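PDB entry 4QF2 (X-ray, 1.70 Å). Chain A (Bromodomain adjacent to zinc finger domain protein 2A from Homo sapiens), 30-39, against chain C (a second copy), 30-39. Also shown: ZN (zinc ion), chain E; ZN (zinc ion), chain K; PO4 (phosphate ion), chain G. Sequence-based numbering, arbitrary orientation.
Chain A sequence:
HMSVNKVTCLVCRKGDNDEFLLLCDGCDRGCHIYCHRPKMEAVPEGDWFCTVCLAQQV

Chain A (30-39) GCHIYCHRPK
Chain C, residues 30-39: GCHIYCHRPK

Two copies of the same ten-residue stretch meet antiparallel at a single beta bridge, Arg A37 opposite Arg C37, with their CA atoms 4.7 Å apart. Both arginines are extended (phi/psi near -134/124), so each exposes its own N and O to its partner: Arg A37 N donates to Arg C37 O at 2.8 Å, and Arg C37 N to Arg A37 O at 2.9 Å, both nearly linear. Each carbonyl also receives a CA-H...O contact, His A36 CA to Arg C37 O at 3.3 Å and His C36 CA to Arg A37 O at 3.4 Å.

In each chain, residues 30-32 form a strand and 33-35 have helical phi/psi. Cys A35 N and Cys C35 N donate to His A32 O (3.0 Å) and His C32 O (3.1 Å). The zinc ions clamp these turns: His A32 ND1 (2.1 Å) and Cys A35 SG (2.3 Å) bind one, His C32 ND1 (2.2 Å) and Cys C35 SG (2.3 Å) the other, with further ligands elsewhere in the structure.

The arginine CB atoms point toward the partner, 3.9 Å from Arg A37 CB to Arg C37 CB, but mmt rotamers lead the guanidinium groups away, back to their own chains. Arg A37 NH1 reaches Tyr A34 O and His A36 O, both at 2.8 Å; Arg C37 NH1 reaches Tyr C34 O at 3.0 Å and His C36 O at 2.9 Å. A long, multidonor side chain suits this task. Phosphate accepts from Arg A37 NE (O1, 2.8 Å) and NH2 (O2, 2.9 Å).

The His A36 and His C36 rings (chi1 t) meet obliquely, planes at 76°, NE2 to NE2 3.8 Å; His A36 ND1 donates to Pro A38 O at 2.8 Å. Cis prolines, lacking an amide hydrogen, offer apolar CD atoms instead: Pro C38 CD lies 3.9 Å from Cys A31 SG, Pro A38 CD 4.0 Å from Cys C31 SG.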

# COMPACT_ATOMS: atom_id res chain seq x y z
N GLY A 30 10.08 -5.00 2.85
CA GLY A 30 9.05 -5.97 2.44
C GLY A 30 7.77 -5.86 3.21
O GLY A 30 7.66 -5.09 4.16
N CYS A 31 6.76 -6.63 2.77
CA CYS A 31 5.47 -6.65 3.47
C CYS A 31 4.74 -7.95 3.15
O CYS A 31 4.59 -8.25 2.00
CB CYS A 31 4.58 -5.48 3.04
SG CYS A 31 3.07 -5.24 4.00
N HIS A 32 4.26 -8.68 4.17
CA HIS A 32 3.40 -9.85 3.89
C HIS A 32 2.12 -9.33 3.19
O HIS A 32 1.50 -8.34 3.62
CB HIS A 32 2.97 -10.59 5.17
CG HIS A 32 4.09 -11.27 5.88
ND1 HIS A 32 4.52 -10.88 7.13
CD2 HIS A 32 4.86 -12.33 5.52
CE1 HIS A 32 5.51 -11.67 7.51
NE2 HIS A 32 5.76 -12.54 6.54
N ILE A 33 1.65 -10.05 2.18
CA ILE A 33 0.36 -9.68 1.60
C ILE A 33 -0.77 -9.65 2.63
O ILE A 33 -1.65 -8.81 2.56
CB ILE A 33 -0.03 -10.51 0.38
CG1 ILE A 33 -0.09 -12.00 0.69
CG2 ILE A 33 0.96 -10.30 -0.74
CD1 ILE A 33 -0.80 -12.72 -0.45
N TYR A 34 -0.72 -10.53 3.61
CA TYR A 34 -1.78 -10.63 4.60
C TYR A 34 -1.72 -9.54 5.66
O TYR A 34 -2.70 -9.32 6.34
CB TYR A 34 -1.74 -12.02 5.26
CG TYR A 34 -0.42 -12.53 5.73
CD1 TYR A 34 0.07 -12.14 6.98
CD2 TYR A 34 0.28 -13.53 5.04
CE1 TYR A 34 1.23 -12.70 7.50
CE2 TYR A 34 1.42 -14.09 5.58
CZ TYR A 34 1.89 -13.66 6.79
OH TYR A 34 3.07 -14.22 7.32
N CYS A 35 -0.59 -8.82 5.74
CA CYS A 35 -0.44 -7.67 6.63
C CYS A 35 -0.80 -6.36 5.96
O CYS A 35 -1.09 -5.39 6.66
CB CYS A 35 0.99 -7.54 7.08
SG CYS A 35 1.48 -8.92 8.21
N HIS A 36 -0.85 -6.36 4.63
CA HIS A 36 -1.17 -5.15 3.87
C HIS A 36 -2.63 -4.76 4.08
O HIS A 36 -3.53 -5.61 4.17
CB HIS A 36 -0.87 -5.40 2.41
CG HIS A 36 -0.72 -4.16 1.60
ND1 HIS A 36 -1.82 -3.42 1.17
CD2 HIS A 36 0.37 -3.52 1.14
CE1 HIS A 36 -1.39 -2.38 0.47
NE2 HIS A 36 -0.08 -2.43 0.41
N ARG A 37 -2.84 -3.45 4.18
CA ARG A 37 -4.19 -2.86 4.13
C ARG A 37 -4.07 -1.63 3.20
O ARG A 37 -3.25 -0.75 3.43
CB ARG A 37 -4.66 -2.41 5.52
CG ARG A 37 -4.76 -3.53 6.57
CD ARG A 37 -5.74 -4.61 6.22
NE ARG A 37 -5.89 -5.58 7.28
CZ ARG A 37 -5.16 -6.68 7.42
NH1 ARG A 37 -4.22 -6.98 6.54
NH2 ARG A 37 -5.38 -7.51 8.43
N PRO A 38 -4.90 -1.58 2.16
CA PRO A 38 -6.05 -2.44 1.84
C PRO A 38 -5.69 -3.89 1.47
O PRO A 38 -4.52 -4.22 1.26
CB PRO A 38 -6.70 -1.73 0.64
CG PRO A 38 -6.07 -0.41 0.56
CD PRO A 38 -4.76 -0.45 1.23
N LYS A 39 -6.71 -4.71 1.42
CA LYS A 39 -6.54 -6.16 1.20
C LYS A 39 -5.74 -6.42 -0.07
O LYS A 39 -6.07 -5.86 -1.11
CB LYS A 39 -7.90 -6.81 1.04
CG LYS A 39 -7.82 -8.33 0.88
CD LYS A 39 -9.20 -8.94 0.69
CE LYS A 39 -9.81 -8.60 -0.64
NZ LYS A 39 -11.20 -9.13 -0.70
N GLY C 30 -10.20 4.87 -2.79
CA GLY C 30 -9.34 5.64 -1.88
C GLY C 30 -8.90 4.90 -0.64
O GLY C 30 -9.31 3.78 -0.37
N CYS C 31 -8.06 5.57 0.16
CA CYS C 31 -7.58 5.01 1.40
C CYS C 31 -7.03 6.13 2.26
O CYS C 31 -6.24 6.92 1.78
CB CYS C 31 -6.43 4.03 1.16
SG CYS C 31 -6.01 3.08 2.66
N HIS C 32 -7.43 6.21 3.52
CA HIS C 32 -6.77 7.19 4.39
C HIS C 32 -5.34 6.78 4.64
O HIS C 32 -5.05 5.61 4.83
CB HIS C 32 -7.46 7.19 5.76
CG HIS C 32 -8.84 7.76 5.77
ND1 HIS C 32 -9.93 7.02 6.14
CD2 HIS C 32 -9.30 9.00 5.49
CE1 HIS C 32 -11.01 7.78 6.10
NE2 HIS C 32 -10.65 8.98 5.69
N ILE C 33 -4.45 7.77 4.73
CA ILE C 33 -3.05 7.43 4.96
C ILE C 33 -2.89 6.76 6.32
O ILE C 33 -2.03 5.88 6.49
CB ILE C 33 -2.15 8.67 4.86
CG1 ILE C 33 -2.52 9.77 5.85
CG2 ILE C 33 -2.17 9.27 3.48
CD1 ILE C 33 -1.39 10.78 5.96
N TYR C 34 -3.76 7.11 7.27
CA TYR C 34 -3.71 6.49 8.57
C TYR C 34 -4.31 5.09 8.73
O TYR C 34 -4.05 4.43 9.71
CB TYR C 34 -4.29 7.45 9.62
CG TYR C 34 -5.66 7.99 9.32
CD1 TYR C 34 -5.84 9.25 8.82
CD2 TYR C 34 -6.82 7.24 9.60
CE1 TYR C 34 -7.09 9.78 8.58
CE2 TYR C 34 -8.08 7.77 9.35
CZ TYR C 34 -8.21 9.06 8.88
OH TYR C 34 -9.46 9.59 8.65
N CYS C 35 -5.13 4.66 7.75
CA CYS C 35 -5.67 3.29 7.64
C CYS C 35 -4.76 2.32 6.85
O CYS C 35 -4.89 1.10 7.00
CB CYS C 35 -7.03 3.34 6.93
SG CYS C 35 -8.30 4.17 7.96
N HIS C 36 -3.92 2.87 6.00
CA HIS C 36 -2.96 2.09 5.21
C HIS C 36 -2.02 1.33 6.11
O HIS C 36 -1.54 1.85 7.13
CB HIS C 36 -2.12 3.02 4.31
CG HIS C 36 -1.53 2.31 3.12
ND1 HIS C 36 -2.15 2.27 1.90
CD2 HIS C 36 -0.40 1.58 3.00
CE1 HIS C 36 -1.42 1.55 1.05
NE2 HIS C 36 -0.34 1.13 1.70
N ARG C 37 -1.74 0.11 5.70
CA ARG C 37 -0.65 -0.66 6.28
C ARG C 37 0.12 -1.23 5.14
O ARG C 37 -0.42 -1.98 4.34
CB ARG C 37 -1.19 -1.81 7.15
CG ARG C 37 -1.99 -1.37 8.34
CD ARG C 37 -1.18 -0.63 9.41
NE ARG C 37 -2.04 -0.28 10.54
CZ ARG C 37 -2.82 0.80 10.63
NH1 ARG C 37 -2.82 1.74 9.69
NH2 ARG C 37 -3.58 0.97 11.70
N PRO C 38 1.44 -0.94 5.06
CA PRO C 38 2.25 -0.22 6.02
C PRO C 38 1.85 1.22 6.25
O PRO C 38 1.19 1.83 5.45
CB PRO C 38 3.65 -0.25 5.42
CG PRO C 38 3.65 -1.34 4.43
CD PRO C 38 2.25 -1.39 3.90
N LYS C 39 2.30 1.74 7.37
CA LYS C 39 1.91 3.07 7.75
C LYS C 39 2.47 4.13 6.81
O LYS C 39 3.60 4.01 6.32
CB LYS C 39 2.29 3.33 9.20
CG LYS C 39 1.45 2.46 10.13
CD LYS C 39 1.17 3.11 11.48
CE LYS C 39 -0.06 2.50 12.15
NZ LYS C 39 0.20 2.13 13.57
ZN ZN E . 3.78 -9.21 8.19
ZN ZN K . -9.96 4.87 6.49
P PO4 G . -8.14 -5.74 10.40
O1 PO4 G . -7.55 -4.82 9.34
O2 PO4 G . -7.68 -7.18 10.23
O3 PO4 G . -7.67 -5.23 11.73
O4 PO4 G . -9.64 -5.74 10.29